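Local coordinates for catalase A (Saccharomyces cerevisiae, PDB 1A4E), which breaks down hydrogen peroxide to water and oxygen as a homotetrameric, heme-dependent peroxisomal catalase, at residues 118-123 / 358-364; 160-164 / 456-461; 203-207 / 405-409. One frame throughout, in Å; residues are numbered along the deposited sequence.

From the N terminus, the chain first forms the hairpin at 118-123, then helix 160-168, then strand 203-206, and each later meets a partner far along the sequence. Contact 1 closes a loop when 358-364, past the heme-bearing helix 332-348, returns to the hairpin. Contact 3 closes next, as 405-409 reaches strand 203-206; contact 2 closes last, near the C terminus. Contact 3 is therefore nested inside contact 2, while contact 1 crosses both. Contacts 1 and 3 tie the long segment between helix 332-348 and strand 411-418 to the same antiparallel sheet, centres 23 Å apart. Contact 2 joins helices on the opposite side of the chain's centre from contact 1.

Contact 1: residues 118-123 / 358-364; sequences YTEEGN and VNCPYAS
A buried contact between a beta hairpin and a loop: the tip joining strands 112-119 and 122-129 lies against 358-364, a segment without regular helix or strand that follows helix 332-348. Each side has a type I beta turn, T119 to G122 and P361 to S364, the second closed by S364 N to P361 O at 3.1 Å. CA atoms approach to 5.0 Å at E120-A363 and at G122-S364. In the hairpin turn G122 N donates to T119 O (3.2 Å), while T119 OG1 donates to G122 O (2.6 Å) and accepts from E121 N (3.1 Å), an ST turn. G122, at phi/psi 96/180, has a backbone shape that would jam a CB against the preceding carbonyl. This hairpin belongs to the antiparallel beta-barrel of the catalase fold, and the side chain of N359, hydrogen-bonded to A316 N, lies about 8 Å from a bound heme. Y118 (chi1 m) lies along the loop: its OH donates to V358 O at 2.8 Å, and its CG meets Y362 CE2 at 3.5 Å, the rings oblique at 35°. A363 CB packs 3.4 Å from T119 O. One water links T119 O (3.0 Å), N123 OD1 (2.9 Å) and A363 N (3.2 Å); another joins N123 ND2 (3.0 Å) to N359 O (2.8 Å). S364 OG, chi1 t, hydrogen-bonds G13 O of the second subunit, whose N14 bonds E121 O and N123 O.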
loop_
_atom_site.group_PDB
_atom_site.type_symbol
_atom_site.label_atom_id
_atom_site.label_comp_id
_atom_site.label_asym_id
_atom_site.label_seq_id
_atom_site.Cartn_x
_atom_site.Cartn_y
_atom_site.Cartn_z
ATOM N N TYR B 118 8.500 -23.942 -14.490
ATOM C CA TYR B 118 7.658 -23.321 -15.490
ATOM C C TYR B 118 7.173 -24.411 -16.417
ATOM O O TYR B 118 7.743 -24.622 -17.493
ATOM C CB TYR B 118 8.468 -22.285 -16.268
ATOM C CG TYR B 118 9.021 -21.178 -15.390
ATOM C CD1 TYR B 118 8.199 -20.131 -14.964
ATOM C CD2 TYR B 118 10.363 -21.214 -15.007
ATOM C CE1 TYR B 118 8.721 -19.118 -14.157
ATOM C CE2 TYR B 118 10.890 -20.208 -14.199
ATOM C CZ TYR B 118 10.062 -19.168 -13.783
ATOM O OH TYR B 118 10.580 -18.173 -12.991
ATOM N N THR B 119 6.127 -25.132 -16.002
ATOM C CA THR B 119 5.636 -26.239 -16.814
ATOM C C THR B 119 4.532 -25.816 -17.796
ATOM O O THR B 119 3.971 -24.720 -17.704
ATOM C CB THR B 119 5.119 -27.401 -15.898
ATOM O OG1 THR B 119 3.741 -27.167 -15.660
ATOM C CG2 THR B 119 5.843 -27.495 -14.557
ATOM N N GLU B 120 4.186 -26.711 -18.731
ATOM C CA GLU B 120 3.139 -26.474 -19.724
ATOM C C GLU B 120 1.745 -26.468 -19.119
ATOM O O GLU B 120 0.779 -26.174 -19.820
ATOM C CB GLU B 120 3.147 -27.542 -20.784
ATOM C CG GLU B 120 4.515 -27.808 -21.361
ATOM C CD GLU B 120 4.653 -29.241 -21.838
ATOM O OE1 GLU B 120 4.400 -30.158 -21.051
ATOM O OE2 GLU B 120 5.022 -29.435 -22.994
ATOM N N GLU B 121 1.617 -26.841 -17.836
ATOM C CA GLU B 121 0.353 -26.826 -17.118
ATOM C C GLU B 121 0.406 -25.795 -15.997
ATOM O O GLU B 121 -0.241 -25.921 -14.953
ATOM C CB GLU B 121 0.093 -28.200 -16.536
ATOM C CG GLU B 121 -0.032 -29.308 -17.570
ATOM C CD GLU B 121 -0.107 -30.712 -16.980
ATOM O OE1 GLU B 121 0.635 -31.034 -16.047
ATOM O OE2 GLU B 121 -0.922 -31.489 -17.462
ATOM N N GLY B 122 1.197 -24.747 -16.208
ATOM C CA GLY B 122 1.360 -23.688 -15.235
ATOM C C GLY B 122 2.580 -23.888 -14.366
ATOM O O GLY B 122 3.340 -24.842 -14.507
ATOM N N ASN B 123 2.783 -22.947 -13.454
ATOM C CA ASN B 123 3.896 -23.054 -12.542
ATOM C C ASN B 123 3.636 -24.046 -11.416
ATOM O O ASN B 123 2.502 -24.302 -11.003
ATOM C CB ASN B 123 4.199 -21.657 -12.002
ATOM C CG ASN B 123 4.804 -20.742 -13.057
ATOM O OD1 ASN B 123 5.150 -21.162 -14.161
ATOM N ND2 ASN B 123 4.942 -19.454 -12.761
ATOM N N VAL B 358 9.356 -13.107 -13.287
ATOM C CA VAL B 358 9.726 -14.380 -12.672
ATOM C C VAL B 358 8.550 -15.159 -12.105
ATOM O O VAL B 358 8.663 -16.371 -11.947
ATOM C CB VAL B 358 10.763 -14.223 -11.513
ATOM C CG1 VAL B 358 12.095 -14.007 -12.178
ATOM C CG2 VAL B 358 10.437 -13.087 -10.535
ATOM N N ASN B 359 7.424 -14.510 -11.770
ATOM C CA ASN B 359 6.234 -15.211 -11.284
ATOM C C ASN B 359 5.227 -15.554 -12.370
ATOM O O ASN B 359 4.263 -16.280 -12.144
ATOM C CB ASN B 359 5.545 -14.366 -10.228
ATOM C CG ASN B 359 6.490 -14.140 -9.074
ATOM O OD1 ASN B 359 7.367 -14.964 -8.800
ATOM N ND2 ASN B 359 6.350 -13.004 -8.398
ATOM N N CYS B 360 5.453 -15.016 -13.567
ATOM C CA CYS B 360 4.577 -15.226 -14.702
ATOM C C CYS B 360 4.690 -16.675 -15.202
ATOM O O CYS B 360 5.797 -17.205 -15.340
ATOM C CB CYS B 360 4.976 -14.197 -15.770
ATOM S SG CYS B 360 3.972 -14.238 -17.272
ATOM N N PRO B 361 3.569 -17.384 -15.416
ATOM C CA PRO B 361 3.545 -18.719 -16.012
ATOM C C PRO B 361 3.852 -18.675 -17.500
ATOM O O PRO B 361 2.927 -18.808 -18.298
ATOM C CB PRO B 361 2.158 -19.203 -15.676
ATOM C CG PRO B 361 1.326 -17.933 -15.720
ATOM C CD PRO B 361 2.235 -16.982 -14.965
ATOM N N TYR B 362 5.113 -18.531 -17.926
ATOM C CA TYR B 362 5.353 -18.292 -19.342
ATOM C C TYR B 362 5.035 -19.458 -20.268
ATOM O O TYR B 362 4.674 -19.238 -21.426
ATOM C CB TYR B 362 6.814 -17.814 -19.539
ATOM C CG TYR B 362 7.948 -18.829 -19.576
ATOM C CD1 TYR B 362 8.151 -19.607 -20.728
ATOM C CD2 TYR B 362 8.798 -18.972 -18.476
ATOM C CE1 TYR B 362 9.186 -20.534 -20.784
ATOM C CE2 TYR B 362 9.846 -19.895 -18.529
ATOM C CZ TYR B 362 10.025 -20.673 -19.682
ATOM O OH TYR B 362 11.040 -21.604 -19.743
ATOM N N ALA B 363 5.131 -20.698 -19.768
ATOM C CA ALA B 363 4.832 -21.855 -20.593
ATOM C C ALA B 363 3.353 -22.241 -20.605
ATOM O O ALA B 363 2.947 -23.167 -21.306
ATOM C CB ALA B 363 5.660 -23.028 -20.104
ATOM N N SER B 364 2.523 -21.521 -19.845
ATOM C CA SER B 364 1.084 -21.749 -19.783
ATOM C C SER B 364 0.471 -20.455 -19.278
ATOM O O SER B 364 0.190 -20.289 -18.087
ATOM C CB SER B 364 0.765 -22.883 -18.815
ATOM O OG SER B 364 -0.628 -23.096 -18.610
HETATM O O HOH W 1 10.035 -24.775 -19.281
HETATM O O HOH W 2 4.494 -21.909 -16.899
HETATM O O HOH W 3 4.262 -18.184 -10.120
#

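Contact 2: residues 160-164 / 456-461; sequences ADMFW and HVEGAC
Two hydrogen bonds cross between the first turn of helix 160-168 and the C-terminal end of helix 445-457 with the turn that follows. C461 N donates to D161 OD1 at 2.9 Å (N-H...O angle 152°), and W164 NE1 donates to H456 ND1 at 3.0 Å (142°). The first places D161, chi1 m, beside the N-cap position of helix 462-473, occupied by C461; the nearest CA pair is D161-A460, 5.2 Å. The second fixes H456 (chi1 t) with ND1 toward the indole, so that the W164 and H456 rings meet rim to rim, planes at 81° and five-membered ring to imidazole centroids 5.0 Å apart. Between the two bonds the backbone makes a type I turn from V457 to A460, closed by A460 N to V457 O at 2.9 Å. The contact joins the C-terminal helical domain of the catalase fold, with helices 445-457 and 462-473, to helix 160-168. F163 (chi1 t) and W164 (chi1 m) form an aromatic cluster with H456, whose edge points at the F163 face, centroids 4.4 Å apart and planes at 50°; F183 adds a further ring. Apolar contacts add W164 CE2 to V457 CG2 at 3.6 Å and A160 CB to A460 CB at 4.2 Å; A160 CB also lies 3.8 Å from G459 O.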
loop_
_atom_site.group_PDB
_atom_site.type_symbol
_atom_site.label_atom_id
_atom_site.label_comp_id
_atom_site.label_asym_id
_atom_site.label_seq_id
_atom_site.Cartn_x
_atom_site.Cartn_y
_atom_site.Cartn_z
ATOM N N ALA B 160 17.095 -16.415 24.105
ATOM C CA ALA B 160 17.143 -17.844 24.383
ATOM C C ALA B 160 16.020 -18.302 25.301
ATOM O O ALA B 160 15.596 -19.451 25.205
ATOM C CB ALA B 160 18.470 -18.218 25.029
ATOM N N ASP B 161 15.504 -17.434 26.181
ATOM C CA ASP B 161 14.347 -17.770 27.003
ATOM C C ASP B 161 13.109 -17.946 26.149
ATOM O O ASP B 161 12.383 -18.895 26.417
ATOM C CB ASP B 161 13.998 -16.693 28.031
ATOM C CG ASP B 161 15.054 -16.399 29.085
ATOM O OD1 ASP B 161 15.911 -17.238 29.322
ATOM O OD2 ASP B 161 15.019 -15.319 29.669
ATOM N N MET B 162 12.831 -17.090 25.142
ATOM C CA MET B 162 11.673 -17.274 24.263
ATOM C C MET B 162 11.803 -18.573 23.476
ATOM O O MET B 162 10.867 -19.366 23.395
ATOM C CB MET B 162 11.515 -16.235 23.162
ATOM C CG MET B 162 11.460 -14.760 23.405
ATOM S SD MET B 162 11.100 -13.974 21.817
ATOM C CE MET B 162 12.639 -13.972 20.945
ATOM N N PHE B 163 13.000 -18.740 22.891
ATOM C CA PHE B 163 13.328 -19.863 22.037
ATOM C C PHE B 163 13.035 -21.175 22.743
ATOM O O PHE B 163 12.214 -21.959 22.276
ATOM C CB PHE B 163 14.800 -19.735 21.664
ATOM C CG PHE B 163 15.369 -20.730 20.659
ATOM C CD1 PHE B 163 15.570 -22.077 20.990
ATOM C CD2 PHE B 163 15.731 -20.270 19.392
ATOM C CE1 PHE B 163 16.131 -22.953 20.061
ATOM C CE2 PHE B 163 16.296 -21.155 18.469
ATOM C CZ PHE B 163 16.495 -22.494 18.799
ATOM N N TRP B 164 13.673 -21.403 23.891
ATOM C CA TRP B 164 13.476 -22.650 24.602
ATOM C C TRP B 164 12.189 -22.738 25.394
ATOM O O TRP B 164 11.714 -23.853 25.612
ATOM C CB TRP B 164 14.670 -22.887 25.503
ATOM C CG TRP B 164 15.888 -23.292 24.685
ATOM C CD1 TRP B 164 16.979 -22.468 24.608
ATOM C CD2 TRP B 164 16.042 -24.451 23.961
ATOM N NE1 TRP B 164 17.826 -23.097 23.837
ATOM C CE2 TRP B 164 17.319 -24.268 23.430
ATOM C CE3 TRP B 164 15.327 -25.612 23.665
ATOM C CZ2 TRP B 164 17.899 -25.226 22.603
ATOM C CZ3 TRP B 164 15.906 -26.573 22.836
ATOM C CH2 TRP B 164 17.182 -26.382 22.311
ATOM N N HIS B 456 24.065 -22.569 23.457
ATOM C CA HIS B 456 22.857 -21.800 23.191
ATOM C C HIS B 456 21.984 -21.718 24.446
ATOM O O HIS B 456 21.509 -20.639 24.801
ATOM C CB HIS B 456 22.126 -22.481 22.033
ATOM C CG HIS B 456 20.931 -21.706 21.515
ATOM N ND1 HIS B 456 19.746 -21.566 22.087
ATOM C CD2 HIS B 456 20.912 -20.999 20.337
ATOM C CE1 HIS B 456 19.011 -20.807 21.317
ATOM N NE2 HIS B 456 19.722 -20.471 20.269
ATOM N N VAL B 457 21.793 -22.854 25.137
ATOM C CA VAL B 457 20.987 -22.967 26.355
ATOM C C VAL B 457 21.609 -22.199 27.515
ATOM O O VAL B 457 20.891 -21.722 28.393
ATOM C CB VAL B 457 20.824 -24.461 26.748
ATOM C CG1 VAL B 457 20.001 -24.662 28.003
ATOM C CG2 VAL B 457 20.022 -25.141 25.671
ATOM N N GLU B 458 22.940 -22.071 27.508
ATOM C CA GLU B 458 23.696 -21.342 28.513
ATOM C C GLU B 458 23.148 -19.939 28.782
ATOM O O GLU B 458 23.087 -19.481 29.924
ATOM C CB GLU B 458 25.138 -21.330 28.006
ATOM C CG GLU B 458 26.206 -20.564 28.767
ATOM C CD GLU B 458 26.251 -19.082 28.421
ATOM O OE1 GLU B 458 26.652 -18.749 27.302
ATOM O OE2 GLU B 458 25.865 -18.276 29.267
ATOM N N GLY B 459 22.707 -19.275 27.707
ATOM C CA GLY B 459 22.155 -17.933 27.783
ATOM C C GLY B 459 20.714 -17.867 28.280
ATOM O O GLY B 459 20.080 -16.815 28.170
ATOM N N ALA B 460 20.158 -18.952 28.830
ATOM C CA ALA B 460 18.793 -18.942 29.323
ATOM C C ALA B 460 18.696 -18.944 30.845
ATOM O O ALA B 460 19.658 -19.178 31.577
ATOM C CB ALA B 460 18.042 -20.154 28.788
ATOM N N CYS B 461 17.469 -18.647 31.278
ATOM C CA CYS B 461 17.028 -18.592 32.665
ATOM C C CYS B 461 17.096 -19.991 33.291
ATOM O O CYS B 461 16.788 -20.963 32.598
ATOM C CB CYS B 461 15.604 -18.002 32.618
ATOM S SG CYS B 461 14.358 -18.539 33.815
#

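Contact 3: residues 203-207 / 405-409; sequences YKWSN and QQHQE
K204 NZ donates three hydrogen bonds to 405-409, part of the long loop between helix 332-348 and strand 411-418, and so fastens that loop to strand 203-206: to Q408 OE1 at 2.8 Å, to Q405 OE1 at 3.0 Å and to E409 OE1 at 2.8 Å, the last also a salt bridge. Water 5 accepts a weak hydrogen bond from K204 NZ at 3.4 Å and donates to E409 OE2 at 2.8 Å. The lysine reaches these three acceptors from extended backbone (phi/psi -118/113) with chi angles m, t, m, t; the closest CA pair, K204-Q408, is 8.9 Å apart, so side chains span the gap. On the loop side, Q405 to Q408 is a type I turn closed by Q408 N to Q405 O at 3.1 Å, which brings the two glutamine amides and the following glutamate around one cation. Strand 203-206 runs antiparallel between 212-221 and 326-328 in the sheet of the catalase fold; K204 and S206 point their CA-to-CB bonds toward the loop, the intervening W205 away, the alternation of a beta strand. Other polar ends of the loop are also satisfied: E409 OE2 bonds Y214 OH, Q405 NE2 bonds E327 OE1, and H407 ND1 bonds G210 O. Q408 NE2 donates to water 4 at 3.0 Å, and that water donates to K204 O at 2.7 Å and hydrogen-bonds S206 OG at 2.7 Å. S206 OG also lies 3.1 Å from H407 CE1, at the edge of the imidazole. Q405 also packs on A415 of the third subunit and on Q34 of the second.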
loop_
_atom_site.group_PDB
_atom_site.type_symbol
_atom_site.label_atom_id
_atom_site.label_comp_id
_atom_site.label_asym_id
_atom_site.label_seq_id
_atom_site.Cartn_x
_atom_site.Cartn_y
_atom_site.Cartn_z
ATOM N N TYR B 203 2.479 -35.441 0.199
ATOM C CA TYR B 203 1.644 -34.901 -0.857
ATOM C C TYR B 203 0.897 -36.063 -1.493
ATOM O O TYR B 203 1.160 -37.220 -1.181
ATOM C CB TYR B 203 2.511 -34.197 -1.890
ATOM C CG TYR B 203 3.013 -32.831 -1.420
ATOM C CD1 TYR B 203 4.086 -32.711 -0.520
ATOM C CD2 TYR B 203 2.392 -31.683 -1.922
ATOM C CE1 TYR B 203 4.532 -31.447 -0.128
ATOM C CE2 TYR B 203 2.833 -30.419 -1.534
ATOM C CZ TYR B 203 3.896 -30.308 -0.639
ATOM O OH TYR B 203 4.320 -29.050 -0.260
ATOM N N LYS B 204 -0.093 -35.801 -2.348
ATOM C CA LYS B 204 -0.807 -36.859 -3.035
ATOM C C LYS B 204 -0.604 -36.695 -4.524
ATOM O O LYS B 204 -1.021 -35.692 -5.095
ATOM C CB LYS B 204 -2.303 -36.813 -2.718
ATOM C CG LYS B 204 -2.589 -37.241 -1.278
ATOM C CD LYS B 204 -4.083 -37.334 -1.008
ATOM C CE LYS B 204 -4.736 -35.960 -0.948
ATOM N NZ LYS B 204 -6.176 -36.071 -0.800
ATOM N N TRP B 205 0.111 -37.627 -5.162
ATOM C CA TRP B 205 0.298 -37.589 -6.603
ATOM C C TRP B 205 -0.559 -38.667 -7.248
ATOM O O TRP B 205 -0.712 -39.761 -6.706
ATOM C CB TRP B 205 1.774 -37.813 -6.963
ATOM C CG TRP B 205 2.752 -36.696 -6.571
ATOM C CD1 TRP B 205 2.370 -35.595 -5.834
ATOM C CD2 TRP B 205 4.090 -36.661 -6.881
ATOM N NE1 TRP B 205 3.450 -34.877 -5.668
ATOM C CE2 TRP B 205 4.496 -35.464 -6.269
ATOM C CE3 TRP B 205 5.013 -37.448 -7.571
ATOM C CZ2 TRP B 205 5.821 -35.032 -6.341
ATOM C CZ3 TRP B 205 6.343 -37.013 -7.638
ATOM C CH2 TRP B 205 6.747 -35.817 -7.032
ATOM N N SER B 206 -1.157 -38.362 -8.404
ATOM C CA SER B 206 -2.040 -39.291 -9.099
ATOM C C SER B 206 -1.594 -39.534 -10.523
ATOM O O SER B 206 -1.058 -38.621 -11.151
ATOM C CB SER B 206 -3.452 -38.754 -9.164
ATOM O OG SER B 206 -3.958 -38.532 -7.869
ATOM N N ASN B 207 -1.776 -40.751 -11.049
ATOM C CA ASN B 207 -1.508 -40.988 -12.459
ATOM C C ASN B 207 -2.775 -40.723 -13.265
ATOM O O ASN B 207 -3.823 -40.387 -12.704
ATOM C CB ASN B 207 -1.030 -42.427 -12.678
ATOM C CG ASN B 207 -1.987 -43.565 -12.336
ATOM O OD1 ASN B 207 -3.212 -43.461 -12.355
ATOM N ND2 ASN B 207 -1.421 -44.736 -12.052
ATOM N N GLN B 405 -9.553 -34.156 -5.848
ATOM C CA GLN B 405 -9.316 -35.023 -4.704
ATOM C C GLN B 405 -10.453 -35.990 -4.377
ATOM O O GLN B 405 -10.311 -36.738 -3.411
ATOM C CB GLN B 405 -8.998 -34.159 -3.461
ATOM C CG GLN B 405 -7.602 -33.499 -3.476
ATOM C CD GLN B 405 -7.164 -32.902 -2.151
ATOM O OE1 GLN B 405 -7.524 -33.398 -1.090
ATOM N NE2 GLN B 405 -6.368 -31.837 -2.137
ATOM N N GLN B 406 -11.547 -36.048 -5.177
ATOM C CA GLN B 406 -12.721 -36.910 -4.944
ATOM C C GLN B 406 -12.439 -38.408 -4.869
ATOM O O GLN B 406 -13.069 -39.165 -4.128
ATOM C CB GLN B 406 -13.791 -36.851 -6.026
ATOM C CG GLN B 406 -14.203 -35.574 -6.691
ATOM C CD GLN B 406 -13.320 -35.161 -7.859
ATOM O OE1 GLN B 406 -12.216 -34.651 -7.689
ATOM N NE2 GLN B 406 -13.810 -35.334 -9.079
ATOM N N HIS B 407 -11.511 -38.816 -5.733
ATOM C CA HIS B 407 -11.065 -40.193 -5.876
ATOM C C HIS B 407 -10.206 -40.719 -4.735
ATOM O O HIS B 407 -9.839 -41.892 -4.698
ATOM C CB HIS B 407 -10.299 -40.305 -7.191
ATOM C CG HIS B 407 -9.008 -39.489 -7.285
ATOM N ND1 HIS B 407 -7.834 -39.936 -7.718
ATOM C CD2 HIS B 407 -8.847 -38.159 -6.959
ATOM C CE1 HIS B 407 -6.980 -38.949 -7.672
ATOM N NE2 HIS B 407 -7.599 -37.888 -7.217
ATOM N N GLN B 408 -9.878 -39.834 -3.795
ATOM C CA GLN B 408 -9.009 -40.170 -2.691
ATOM C C GLN B 408 -9.778 -40.475 -1.410
ATOM O O GLN B 408 -10.773 -41.194 -1.483
ATOM C CB GLN B 408 -8.018 -39.002 -2.567
ATOM C CG GLN B 408 -7.202 -38.949 -3.858
ATOM C CD GLN B 408 -6.221 -37.807 -4.020
ATOM O OE1 GLN B 408 -6.445 -36.704 -3.534
ATOM N NE2 GLN B 408 -5.118 -38.038 -4.730
ATOM N N GLU B 409 -9.390 -39.980 -0.232
ATOM C CA GLU B 409 -10.036 -40.322 1.033
ATOM C C GLU B 409 -11.468 -39.840 1.213
ATOM O O GLU B 409 -11.903 -38.855 0.616
ATOM C CB GLU B 409 -9.265 -39.773 2.217
ATOM C CG GLU B 409 -7.764 -40.036 2.240
ATOM C CD GLU B 409 -6.880 -38.920 1.665
ATOM O OE1 GLU B 409 -7.257 -38.210 0.730
ATOM O OE2 GLU B 409 -5.779 -38.764 2.171
HETATM O O HOH W 4 -3.338 -36.345 -6.410
HETATM O O HOH W 5 -5.061 -36.115 2.409
#